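Local coordinates for metallo-beta-lactamase domain-containing protein (Enterococcus faecalis, PDB 2AZ4) that binds two zinc ions in a metallo-beta-lactamase fold and may act as an RNA-binding exonuclease, although its actual function is unknown, at residues A[53-56]-A[61-64]; A[65-68]-A[72-75]; A[148-153]-A[159-164]; A[330-333]-A[338-341]; A[362-367]-A[372-377]. One frame throughout, in Å; residues are numbered along the deposited sequence.

Contact 1 (A[53-56]-A[61-64])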
# COMPACT_ATOMS: atom_id res chain seq x y z
N THR A 53 0.36 24.51 2.14
CA THR A 53 0.96 24.03 3.37
C THR A 53 1.90 22.88 3.04
O THR A 53 3.04 22.86 3.51
CB THR A 53 -0.13 23.62 4.38
OG1 THR A 53 -1.00 24.73 4.60
CG2 THR A 53 0.47 23.19 5.71
N LEU A 54 1.43 21.97 2.20
CA LEU A 54 2.21 20.82 1.76
C LEU A 54 3.41 21.24 0.91
O LEU A 54 4.49 20.68 1.04
CB LEU A 54 1.34 19.79 1.01
CG LEU A 54 0.16 19.13 1.76
CD1 LEU A 54 -0.58 18.20 0.81
CD2 LEU A 54 0.61 18.38 3.00
N ILE A 55 3.21 22.23 0.04
CA ILE A 55 4.27 22.77 -0.79
C ILE A 55 5.34 23.42 0.11
O ILE A 55 6.51 23.02 0.08
CB ILE A 55 3.69 23.76 -1.86
CG1 ILE A 55 3.02 22.98 -2.99
CG2 ILE A 55 4.78 24.68 -2.42
CD1 ILE A 55 3.96 22.08 -3.77
N ASN A 56 4.91 24.37 0.95
CA ASN A 56 5.78 25.12 1.88
C ASN A 56 6.59 24.22 2.82
O ASN A 56 7.68 24.56 3.24
CB ASN A 56 4.96 26.10 2.71
CG ASN A 56 4.45 27.29 1.90
OD1 ASN A 56 4.81 27.48 0.75
ND2 ASN A 56 3.60 28.10 2.52
N PRO A 61 5.86 17.85 -4.13
CA PRO A 61 6.74 18.67 -4.95
C PRO A 61 6.01 19.80 -5.67
O PRO A 61 4.80 19.72 -5.87
CB PRO A 61 7.28 17.65 -5.97
CG PRO A 61 6.13 16.70 -6.18
CD PRO A 61 5.42 16.62 -4.83
N GLU A 62 6.76 20.83 -6.08
CA GLU A 62 6.30 21.85 -7.01
C GLU A 62 6.18 21.22 -8.38
O GLU A 62 7.16 20.65 -8.88
CB GLU A 62 7.33 22.98 -7.09
CG GLU A 62 7.48 23.78 -5.82
CD GLU A 62 6.71 25.11 -5.83
OE1 GLU A 62 6.98 25.94 -4.93
OE2 GLU A 62 5.85 25.35 -6.72
N LEU A 63 5.01 21.29 -8.99
CA LEU A 63 4.79 20.62 -10.27
C LEU A 63 4.02 21.54 -11.19
O LEU A 63 3.09 22.22 -10.76
CB LEU A 63 4.05 19.29 -10.10
CG LEU A 63 4.72 18.11 -9.35
CD1 LEU A 63 3.72 16.96 -9.12
CD2 LEU A 63 5.93 17.58 -10.09
N LYS A 64 4.40 21.56 -12.46
CA LYS A 64 3.76 22.47 -13.40
C LYS A 64 2.62 21.76 -14.08
O LYS A 64 2.81 20.66 -14.60
CB LYS A 64 4.78 22.98 -14.43
CG LYS A 64 4.19 23.91 -15.48
CD LYS A 64 5.22 24.21 -16.57
CE LYS A 64 4.55 24.72 -17.84
NZ LYS A 64 3.65 23.71 -18.47
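The loop that follows the short helix 51-56 passes its last turn and then leads away, and Ile-55 of that turn meets Pro-61 and Glu-62. Two arms of one branched side chain do the work. CD1 of Ile-55 comes up against the carbonyl group of Pro-61, 3.3 Å from its O and 3.6 Å from its C, a close approach of a methyl to a carbonyl. The other arm, CG2, lies anti to the backbone N of Ile-55 (chi1 -76°) and faces the carboxylate of Glu-62, 3.6 Å from OE1. The two side chains cross at about a right angle. Glu-62 gets there by bending at chi2 (-100°), which folds its carboxylate back to the helix. A beta-branched isoleucine suits the place, because it offers a methyl to each of two loop residues. Pro-61 O, against which CD1 lies, is hydrogen-bonded to Tyr-67 OH; the other carboxylate oxygen of Glu-62, OE2, bonds to Tyr-73 OH, which helps to place the carboxylate. The CB of Pro-61 is directed away from the helix, and its ring packs on His-12 and Ser-13 of strand 7-13, a place suited to a rigid ring. The contact is that of a short helix whose last turn packs on the loop that follows it, within the connection between the adjacent parallel strands 30-34 and 85-89 of the metallo-beta-lactamase fold.

Contact 2 (A[65-68]-A[72-75])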
# COMPACT_ATOMS: atom_id res chain seq x y z
N ASP A 65 1.45 22.41 -14.09
CA ASP A 65 0.27 21.95 -14.83
C ASP A 65 -0.07 20.48 -14.58
O ASP A 65 -0.26 19.69 -15.51
CB ASP A 65 0.44 22.22 -16.33
CG ASP A 65 0.28 23.70 -16.68
OD1 ASP A 65 -0.68 24.36 -16.20
OD2 ASP A 65 1.12 24.21 -17.46
N LEU A 66 -0.12 20.11 -13.31
CA LEU A 66 -0.51 18.79 -12.88
C LEU A 66 -1.55 18.86 -11.75
O LEU A 66 -2.49 18.06 -11.72
CB LEU A 66 0.73 17.96 -12.46
CG LEU A 66 0.55 16.43 -12.39
CD1 LEU A 66 0.35 15.77 -13.74
CD2 LEU A 66 1.68 15.74 -11.63
N TYR A 67 -1.41 19.81 -10.83
CA TYR A 67 -2.38 19.89 -9.74
C TYR A 67 -3.67 20.53 -10.25
O TYR A 67 -3.64 21.29 -11.21
CB TYR A 67 -1.83 20.65 -8.52
CG TYR A 67 -0.65 19.99 -7.85
CD1 TYR A 67 -0.74 18.70 -7.31
CD2 TYR A 67 0.56 20.66 -7.73
CE1 TYR A 67 0.35 18.11 -6.69
CE2 TYR A 67 1.67 20.07 -7.11
CZ TYR A 67 1.55 18.80 -6.60
OH TYR A 67 2.63 18.22 -5.96
N ASP A 68 -4.79 20.17 -9.63
CA ASP A 68 -6.12 20.68 -10.00
C ASP A 68 -6.02 22.21 -9.99
O ASP A 68 -5.75 22.78 -8.95
CB ASP A 68 -7.13 20.17 -8.96
CG ASP A 68 -8.59 20.59 -9.25
OD1 ASP A 68 -8.86 21.41 -10.15
OD2 ASP A 68 -9.49 20.06 -8.54
N GLY A 72 -5.84 26.78 -6.99
CA GLY A 72 -5.20 28.10 -7.00
C GLY A 72 -3.73 28.05 -6.63
O GLY A 72 -3.17 29.05 -6.16
N TYR A 73 -3.11 26.89 -6.85
CA TYR A 73 -1.67 26.75 -6.65
C TYR A 73 -0.99 27.40 -7.85
O TYR A 73 -1.43 27.23 -8.98
CB TYR A 73 -1.31 25.27 -6.54
CG TYR A 73 0.12 24.96 -6.89
CD1 TYR A 73 1.14 25.15 -5.97
CD2 TYR A 73 0.46 24.47 -8.16
CE1 TYR A 73 2.47 24.87 -6.29
CE2 TYR A 73 1.78 24.20 -8.49
CZ TYR A 73 2.77 24.38 -7.55
OH TYR A 73 4.07 24.11 -7.87
N GLU A 74 0.08 28.15 -7.61
CA GLU A 74 0.84 28.75 -8.70
C GLU A 74 2.24 28.14 -8.75
O GLU A 74 3.03 28.30 -7.81
CB GLU A 74 0.93 30.28 -8.53
CG GLU A 74 1.31 31.00 -9.84
CD GLU A 74 0.97 32.50 -9.83
OE1 GLU A 74 0.92 33.11 -8.74
OE2 GLU A 74 0.75 33.05 -10.94
N TYR A 75 2.52 27.42 -9.84
CA TYR A 75 3.82 26.78 -10.01
C TYR A 75 4.96 27.77 -10.17
O TYR A 75 4.88 28.68 -11.00
CB TYR A 75 3.86 25.82 -11.20
CG TYR A 75 5.25 25.28 -11.47
CD1 TYR A 75 5.77 24.23 -10.71
CD2 TYR A 75 6.05 25.83 -12.46
CE1 TYR A 75 7.05 23.74 -10.94
CE2 TYR A 75 7.31 25.36 -12.69
CZ TYR A 75 7.81 24.31 -11.94
OH TYR A 75 9.07 23.84 -12.20
O HOH W 1 -3.85 24.65 -8.62
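A T-shaped aromatic pair, Tyr-67 with Tyr-73, and a bridging water close a loop in the connection from helix 51-56 to strand 85-89. Tyr-67 supplies the edge and Tyr-73 the face, with ring centroids 5.4 Å apart and planes at 88°. The touching atom is Tyr-67 CD2, which sits 3.8 Å from both CD2 and CE2 of Tyr-73, over that side of the ring. Tyr-73 has CG anti to its backbone N (chi1 156°), a setting that swings the ring across to Tyr-67. On the opposite face of the Tyr-73 ring lies the backbone N of Tyr-75, 3.6 Å above the plane and offset toward the rim. Behind the rings, the water gives a proton to Asp-68 O at 2.7 Å and accepts the N-H of Tyr-73 N at 2.9 Å, spanning a gap too wide for a direct backbone bond. Gly-72 suits the turn, since its phi is positive. Tyrosine suits both ring positions: each ring stacks while its hydroxyl bonds to the 61-64 loop. Around the pair, both rings rest on Ile-51 of helix 51-56 and Tyr-73 also on Ile-55, while the backbones of Leu-66 and Asp-68 bond to Asp-105 and Tyr-103, just before strand 110-113.

Contact 3 (A[148-153]-A[159-164])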
# COMPACT_ATOMS: atom_id res chain seq x y z
N ASN A 148 -6.44 -3.98 -16.37
CA ASN A 148 -6.21 -5.39 -16.19
C ASN A 148 -4.72 -5.67 -16.11
O ASN A 148 -3.90 -4.86 -16.53
CB ASN A 148 -6.84 -6.18 -17.37
CG ASN A 148 -8.33 -5.93 -17.50
OD1 ASN A 148 -8.83 -5.56 -18.58
ND2 ASN A 148 -9.06 -6.13 -16.42
N LYS A 149 -4.36 -6.81 -15.57
CA LYS A 149 -2.95 -7.14 -15.49
C LYS A 149 -2.27 -7.10 -16.87
O LYS A 149 -2.83 -7.55 -17.89
CB LYS A 149 -2.79 -8.50 -14.82
CG LYS A 149 -3.29 -8.49 -13.38
CD LYS A 149 -3.49 -9.93 -12.90
CE LYS A 149 -3.41 -10.01 -11.40
NZ LYS A 149 -3.73 -11.40 -11.00
N ASN A 150 -1.07 -6.53 -16.88
CA ASN A 150 -0.22 -6.42 -18.07
C ASN A 150 -0.77 -5.54 -19.19
O ASN A 150 -0.31 -5.63 -20.33
CB ASN A 150 0.19 -7.81 -18.60
CG ASN A 150 0.71 -8.73 -17.50
OD1 ASN A 150 1.70 -8.45 -16.85
ND2 ASN A 150 0.04 -9.85 -17.31
N ASP A 151 -1.75 -4.68 -18.89
CA ASP A 151 -2.24 -3.72 -19.90
C ASP A 151 -1.14 -2.73 -20.23
O ASP A 151 -0.33 -2.40 -19.35
CB ASP A 151 -3.47 -2.94 -19.41
CG ASP A 151 -4.77 -3.76 -19.44
OD1 ASP A 151 -4.82 -4.84 -20.08
OD2 ASP A 151 -5.76 -3.30 -18.83
N VAL A 152 -1.14 -2.26 -21.48
CA VAL A 152 -0.19 -1.28 -21.95
C VAL A 152 -0.97 0.01 -22.27
O VAL A 152 -1.97 -0.00 -23.01
CB VAL A 152 0.61 -1.79 -23.19
CG1 VAL A 152 1.57 -0.72 -23.74
CG2 VAL A 152 1.38 -3.07 -22.85
N ILE A 153 -0.53 1.10 -21.68
CA ILE A 153 -1.08 2.42 -21.96
C ILE A 153 -0.05 3.21 -22.73
O ILE A 153 1.14 3.18 -22.39
CB ILE A 153 -1.45 3.18 -20.64
CG1 ILE A 153 -2.49 2.40 -19.80
CG2 ILE A 153 -1.94 4.61 -20.92
CD1 ILE A 153 -3.81 2.01 -20.54
N SER A 159 5.23 4.27 -23.68
CA SER A 159 4.41 3.08 -23.49
C SER A 159 4.64 2.53 -22.08
O SER A 159 5.78 2.37 -21.63
CB SER A 159 4.78 2.06 -24.56
OG SER A 159 4.62 0.74 -24.09
N VAL A 160 3.55 2.29 -21.35
CA VAL A 160 3.64 1.88 -19.95
C VAL A 160 2.88 0.59 -19.79
O VAL A 160 1.67 0.53 -20.07
CB VAL A 160 3.08 2.95 -18.97
CG1 VAL A 160 3.26 2.52 -17.50
CG2 VAL A 160 3.70 4.33 -19.22
N GLU A 161 3.57 -0.45 -19.35
CA GLU A 161 2.94 -1.71 -19.02
C GLU A 161 2.77 -1.82 -17.51
O GLU A 161 3.74 -1.64 -16.76
CB GLU A 161 3.75 -2.90 -19.54
CG GLU A 161 2.96 -4.24 -19.45
CD GLU A 161 3.69 -5.41 -20.09
OE1 GLU A 161 4.59 -5.16 -20.91
OE2 GLU A 161 3.35 -6.59 -19.79
N ILE A 162 1.55 -2.13 -17.08
CA ILE A 162 1.26 -2.24 -15.65
C ILE A 162 1.23 -3.71 -15.25
O ILE A 162 0.37 -4.48 -15.66
CB ILE A 162 -0.02 -1.45 -15.25
CG1 ILE A 162 -0.23 -1.48 -13.74
CG2 ILE A 162 -1.24 -1.95 -16.02
CD1 ILE A 162 -1.08 -0.30 -13.23
N VAL A 163 2.17 -4.10 -14.42
CA VAL A 163 2.44 -5.51 -14.22
C VAL A 163 2.19 -5.82 -12.77
O VAL A 163 2.75 -5.14 -11.93
CB VAL A 163 3.94 -5.81 -14.56
CG1 VAL A 163 4.29 -7.27 -14.28
CG2 VAL A 163 4.26 -5.46 -16.05
N PRO A 164 1.40 -6.87 -12.46
CA PRO A 164 1.10 -7.25 -11.07
C PRO A 164 2.34 -7.75 -10.35
O PRO A 164 3.18 -8.46 -10.93
CB PRO A 164 0.07 -8.37 -11.22
CG PRO A 164 0.39 -8.98 -12.58
CD PRO A 164 0.73 -7.78 -13.42
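Lys-149, with psi 137°, turns the next peptide so that Asn-150 N faces Ile-162 O, and Asn-150 follows with positive phi; Glu-161, with CG anti to its own N (chi1 -169°) and its chain extended, runs out to Asn-150. The segments lie on the beta hairpin of strands 152-155 and 158-164, at the edge of one sheet of the metallo-beta-lactamase fold, with a type II turn from Asn-148 to Asp-151 leading into its first strand. Asparagine fits the third position of that turn because it tolerates positive phi well. The bond from Asn-150 N to Ile-162 O is short, 2.8 Å, but bent at the hydrogen (130°). Straighter bonds follow: Ile-162 N to Asp-151 O, then the reciprocal pair between Ile-153 and Val-160, both 2.8 Å from N to O. Between them Val-152 and Glu-161 form a non-hydrogen-bonded pair, with side chains on one face of the sheet. There Val-152 CG2 packs on Glu-161 CG at 3.9 Å, and its CG1 meets Ser-159 OG at 3.4 Å. OE2 of Glu-161 touches Asn-150 CB, but its main partner is Lys-206 of helix 197-207, in a salt bridge. On the other face Ile-153 and Ile-162 turn to Leu-147, and beta-branched residues suit such extended backbone. At the turn, Asp-151 OD2 receives the N-H of Asn-148 N from above its carboxylate plane, at 2.6 Å. Beyond it the aliphatic part of Lys-149 crosses the Pro-164 ring at about a right angle, CG to CG at 3.8 Å.

Contact 4 (A[330-333]-A[338-341])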
# COMPACT_ATOMS: atom_id res chain seq x y z
N TRP A 330 -13.55 -13.72 15.17
CA TRP A 330 -14.11 -12.47 14.64
C TRP A 330 -13.20 -11.26 14.65
O TRP A 330 -12.28 -11.16 15.45
CB TRP A 330 -15.47 -12.14 15.26
CG TRP A 330 -15.52 -11.92 16.79
CD1 TRP A 330 -15.59 -12.90 17.75
CD2 TRP A 330 -15.59 -10.66 17.49
NE1 TRP A 330 -15.68 -12.32 19.01
CE2 TRP A 330 -15.67 -10.96 18.88
CE3 TRP A 330 -15.57 -9.32 17.08
CZ2 TRP A 330 -15.75 -9.94 19.86
CZ3 TRP A 330 -15.62 -8.30 18.07
CH2 TRP A 330 -15.73 -8.63 19.44
N GLN A 331 -13.45 -10.34 13.73
CA GLN A 331 -12.58 -9.19 13.55
C GLN A 331 -13.00 -8.10 14.53
O GLN A 331 -14.10 -7.53 14.40
CB GLN A 331 -12.67 -8.69 12.10
CG GLN A 331 -11.94 -7.37 11.80
CD GLN A 331 -12.21 -6.83 10.39
OE1 GLN A 331 -13.18 -7.23 9.76
NE2 GLN A 331 -11.36 -5.90 9.91
N VAL A 332 -12.15 -7.78 15.49
CA VAL A 332 -12.47 -6.67 16.43
C VAL A 332 -11.75 -5.41 15.97
O VAL A 332 -10.55 -5.44 15.67
CB VAL A 332 -12.13 -7.02 17.90
CG1 VAL A 332 -10.66 -7.43 18.04
CG2 VAL A 332 -12.48 -5.87 18.86
N VAL A 333 -12.49 -4.30 15.88
CA VAL A 333 -11.96 -3.04 15.34
C VAL A 333 -12.00 -1.84 16.32
O VAL A 333 -11.37 -0.80 16.08
CB VAL A 333 -12.66 -2.66 14.01
CG1 VAL A 333 -12.42 -3.74 12.96
CG2 VAL A 333 -14.18 -2.41 14.22
N ASN A 338 -14.83 -4.37 25.76
CA ASN A 338 -15.92 -5.38 25.81
C ASN A 338 -15.48 -6.83 25.63
O ASN A 338 -16.28 -7.75 25.82
CB ASN A 338 -17.00 -5.05 24.79
CG ASN A 338 -17.80 -3.82 25.18
OD1 ASN A 338 -17.98 -3.54 26.35
ND2 ASN A 338 -18.28 -3.10 24.18
N LEU A 339 -14.23 -7.02 25.24
CA LEU A 339 -13.69 -8.37 25.02
C LEU A 339 -13.59 -9.04 26.35
O LEU A 339 -13.46 -8.39 27.38
CB LEU A 339 -12.30 -8.30 24.35
CG LEU A 339 -12.18 -7.78 22.91
CD1 LEU A 339 -10.73 -7.74 22.48
CD2 LEU A 339 -13.00 -8.62 21.94
N GLN A 340 -13.62 -10.37 26.34
CA GLN A 340 -13.58 -11.10 27.57
C GLN A 340 -12.18 -11.13 28.18
O GLN A 340 -11.18 -11.21 27.47
CB GLN A 340 -14.06 -12.52 27.34
CG GLN A 340 -15.43 -12.60 26.72
CD GLN A 340 -15.74 -13.99 26.24
OE1 GLN A 340 -15.13 -14.97 26.67
NE2 GLN A 340 -16.71 -14.08 25.35
N GLU A 341 -12.15 -11.05 29.51
CA GLU A 341 -10.96 -11.30 30.29
C GLU A 341 -10.44 -12.71 30.00
O GLU A 341 -11.21 -13.70 30.00
CB GLU A 341 -11.26 -11.11 31.79
CG GLU A 341 -10.08 -11.25 32.71
CD GLU A 341 -10.25 -10.44 34.01
OE1 GLU A 341 -11.06 -9.47 34.03
OE2 GLU A 341 -9.55 -10.78 35.01
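Leu-339, Val-332 and Trp-330 carry this buried contact, and a single methyl, Leu-339 CD2, does the touching on the leucine's side. That methyl lies 3.7 Å from Trp-330 CZ2 and just as far from Trp-330 CH2, obliquely to the six-membered part of the indole; the two side chains slide past each other in opposite directions. Trp-330 holds CG between its backbone N and carbonyl carbon (chi1 60°), which lays the indole forward alongside the strand and brings CZ2 and CH2 to the leucine. Val-332 comes from another side: its CG2 and Leu-339 CD2 reach toward each other tip to tip, 4.2 Å apart. The strand concerned, 328-331, belongs to a parallel six-stranded sheet in an alpha/beta region inserted between strands 212-216 and 399-403 of the metallo-beta-lactamase part, perhaps comparable to the beta-CASP domain of related nucleases. Leu-339 stands in the loop leading to strand 344-348, where a flexible branched side chain can fill the angle between a flat ring and a compact valine. All three side chains also touch Thr-257 of strand 256-260, and Trp-330 packs on Leu-321 and Leu-322 of helix 318-323. The backbone of Leu-339 faces a different partner, its O accepting a hydrogen bond from Lys-370 NZ.

Contact 5 (A[362-367]-A[372-377])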
# COMPACT_ATOMS: atom_id res chain seq x y z
N VAL A 362 -0.34 2.29 24.45
CA VAL A 362 -1.63 2.42 25.14
C VAL A 362 -2.56 1.25 24.83
O VAL A 362 -3.26 0.74 25.73
CB VAL A 362 -2.29 3.87 25.02
CG1 VAL A 362 -1.52 4.78 24.11
CG2 VAL A 362 -3.75 3.84 24.67
N PHE A 363 -2.53 0.79 23.58
CA PHE A 363 -3.31 -0.37 23.15
C PHE A 363 -2.90 -1.61 23.95
O PHE A 363 -3.74 -2.26 24.57
CB PHE A 363 -3.14 -0.59 21.64
CG PHE A 363 -4.01 -1.69 21.05
CD1 PHE A 363 -5.30 -1.92 21.52
CD2 PHE A 363 -3.54 -2.47 20.00
CE1 PHE A 363 -6.10 -2.92 20.96
CE2 PHE A 363 -4.34 -3.47 19.42
CZ PHE A 363 -5.60 -3.70 19.90
N LEU A 364 -1.60 -1.91 23.97
CA LEU A 364 -1.09 -3.07 24.71
C LEU A 364 -1.37 -2.95 26.21
O LEU A 364 -1.69 -3.93 26.86
CB LEU A 364 0.41 -3.30 24.47
CG LEU A 364 1.09 -3.44 23.10
CD1 LEU A 364 2.19 -4.46 23.26
CD2 LEU A 364 0.19 -3.87 21.96
N ASP A 365 -1.25 -1.73 26.75
CA ASP A 365 -1.60 -1.47 28.14
C ASP A 365 -3.09 -1.76 28.41
O ASP A 365 -3.43 -2.42 29.40
CB ASP A 365 -1.20 -0.04 28.56
CG ASP A 365 0.33 0.16 28.61
OD1 ASP A 365 1.11 -0.78 28.30
OD2 ASP A 365 0.76 1.29 28.98
N LEU A 366 -3.98 -1.29 27.53
CA LEU A 366 -5.41 -1.60 27.66
C LEU A 366 -5.70 -3.11 27.68
O LEU A 366 -6.45 -3.59 28.54
CB LEU A 366 -6.23 -0.88 26.57
CG LEU A 366 -7.44 -1.44 25.80
CD1 LEU A 366 -8.44 -2.26 26.60
CD2 LEU A 366 -8.17 -0.29 25.06
N LEU A 367 -5.08 -3.84 26.76
CA LEU A 367 -5.28 -5.28 26.68
C LEU A 367 -4.76 -5.98 27.91
O LEU A 367 -5.40 -6.89 28.42
CB LEU A 367 -4.61 -5.85 25.42
CG LEU A 367 -5.19 -5.39 24.09
CD1 LEU A 367 -4.29 -5.82 22.93
CD2 LEU A 367 -6.63 -5.90 23.93
N ILE A 372 -6.07 -9.85 28.47
CA ILE A 372 -6.23 -10.34 27.08
C ILE A 372 -4.83 -10.61 26.55
O ILE A 372 -3.99 -9.70 26.54
CB ILE A 372 -6.99 -9.33 26.19
CG1 ILE A 372 -8.40 -9.06 26.75
CG2 ILE A 372 -7.09 -9.81 24.73
CD1 ILE A 372 -9.11 -7.89 26.07
N THR A 373 -4.56 -11.86 26.17
CA THR A 373 -3.29 -12.20 25.53
C THR A 373 -3.17 -11.55 24.14
O THR A 373 -4.01 -11.76 23.26
CB THR A 373 -3.10 -13.71 25.40
OG1 THR A 373 -3.17 -14.32 26.71
CG2 THR A 373 -1.74 -14.04 24.75
N PHE A 374 -2.12 -10.75 23.95
CA PHE A 374 -1.87 -10.07 22.69
C PHE A 374 -0.82 -10.86 21.93
O PHE A 374 0.24 -11.21 22.48
CB PHE A 374 -1.34 -8.67 22.97
CG PHE A 374 -0.84 -7.93 21.75
CD1 PHE A 374 -1.70 -7.12 21.02
CD2 PHE A 374 0.49 -8.03 21.36
CE1 PHE A 374 -1.25 -6.42 19.92
CE2 PHE A 374 0.95 -7.31 20.24
CZ PHE A 374 0.07 -6.51 19.53
N VAL A 375 -1.12 -11.16 20.66
CA VAL A 375 -0.19 -11.88 19.81
C VAL A 375 0.04 -11.11 18.54
O VAL A 375 -0.90 -10.83 17.80
CB VAL A 375 -0.66 -13.32 19.52
CG1 VAL A 375 0.28 -14.01 18.53
CG2 VAL A 375 -0.70 -14.12 20.80
N ARG A 376 1.29 -10.74 18.31
CA ARG A 376 1.69 -10.12 17.08
C ARG A 376 1.94 -11.19 16.01
O ARG A 376 2.85 -12.02 16.13
CB ARG A 376 2.93 -9.25 17.30
CG ARG A 376 3.20 -8.32 16.12
CD ARG A 376 4.37 -7.38 16.38
NE ARG A 376 4.72 -6.71 15.13
CZ ARG A 376 4.16 -5.58 14.71
NH1 ARG A 376 3.24 -4.98 15.45
NH2 ARG A 376 4.53 -5.05 13.54
N LEU A 377 1.10 -11.18 14.98
CA LEU A 377 1.26 -12.14 13.89
C LEU A 377 1.42 -11.35 12.60
O LEU A 377 0.45 -11.12 11.87
CB LEU A 377 0.07 -13.13 13.85
CG LEU A 377 0.14 -14.35 12.92
CD1 LEU A 377 1.18 -15.39 13.41
CD2 LEU A 377 -1.25 -14.97 12.76
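Ile-372 N gives its hydrogen to Leu-367 O at 3.0 Å and nearly straight (164° at the hydrogen), closing the turn by which helix 358-369 passes into strand 373-376; the donor is tilted 32° from the plane of the carbonyl. The side chains of the same two residues also meet, Leu-367 CD2 lying 3.8 Å from Ile-372 CD1. Further in, the ring of Phe-374 receives three residues of the helix. Leu-364 CD2 comes over its face in a CH-pi contact, 3.6 Å from the centroid. Leu-367 CD1 approaches obliquely, 3.5 Å from Phe-374 CD1. At the rim, near the ring plane, Phe-363 CE2 stands 4.3 Å from Phe-374 CE1. Phe-374 holds CG anti to its backbone N (chi1 171°), which carries the ring out to the helix, with all three groups on the helix side of its plane. Leu-367 also connects the two rings, as its CD1 sits over a face of Phe-363. Leucine suits the helix: the fork of Leu-367 serves both Phe-374 and Ile-372, while Leu-364 offers one methyl to the ring. Phenylalanine suits the strand because its flat face accepts that methyl. Helix and strand run roughly antiparallel, with axes 9.0 Å apart, as expected in the beta-alpha-beta crossover from strand 344-348 to its neighbour 373-376. His-347 of the former strand meets the Phe-374 ring as well. The chemistry implies a division of labour: one backbone bond sets the residue just before the strand relative to the helix, while apolar and CH-pi contacts hold the facing surfaces together.

Overall arrangement
The five contacts fall on two parts of the chain. Contacts 1, 2 and 3 belong to the metallo-beta-lactamase part and are partly buried; contacts 4 and 5, about 42 Å from contact 3 between centres, are buried in the region around the parallel sheet. Contacts 1 and 2 share a loop system beside helix 51-56 and join through tyrosine hydroxyls. Contacts 4 and 5 touch as well, but by packing, mainly Leu-339 CB on Ile-372 CD1 at 3.6 Å. Backbone hydrogen bonding dominates contact 3 at a sheet edge, whereas the loops of contact 2 use a water bridge and one edge-to-face ring pair.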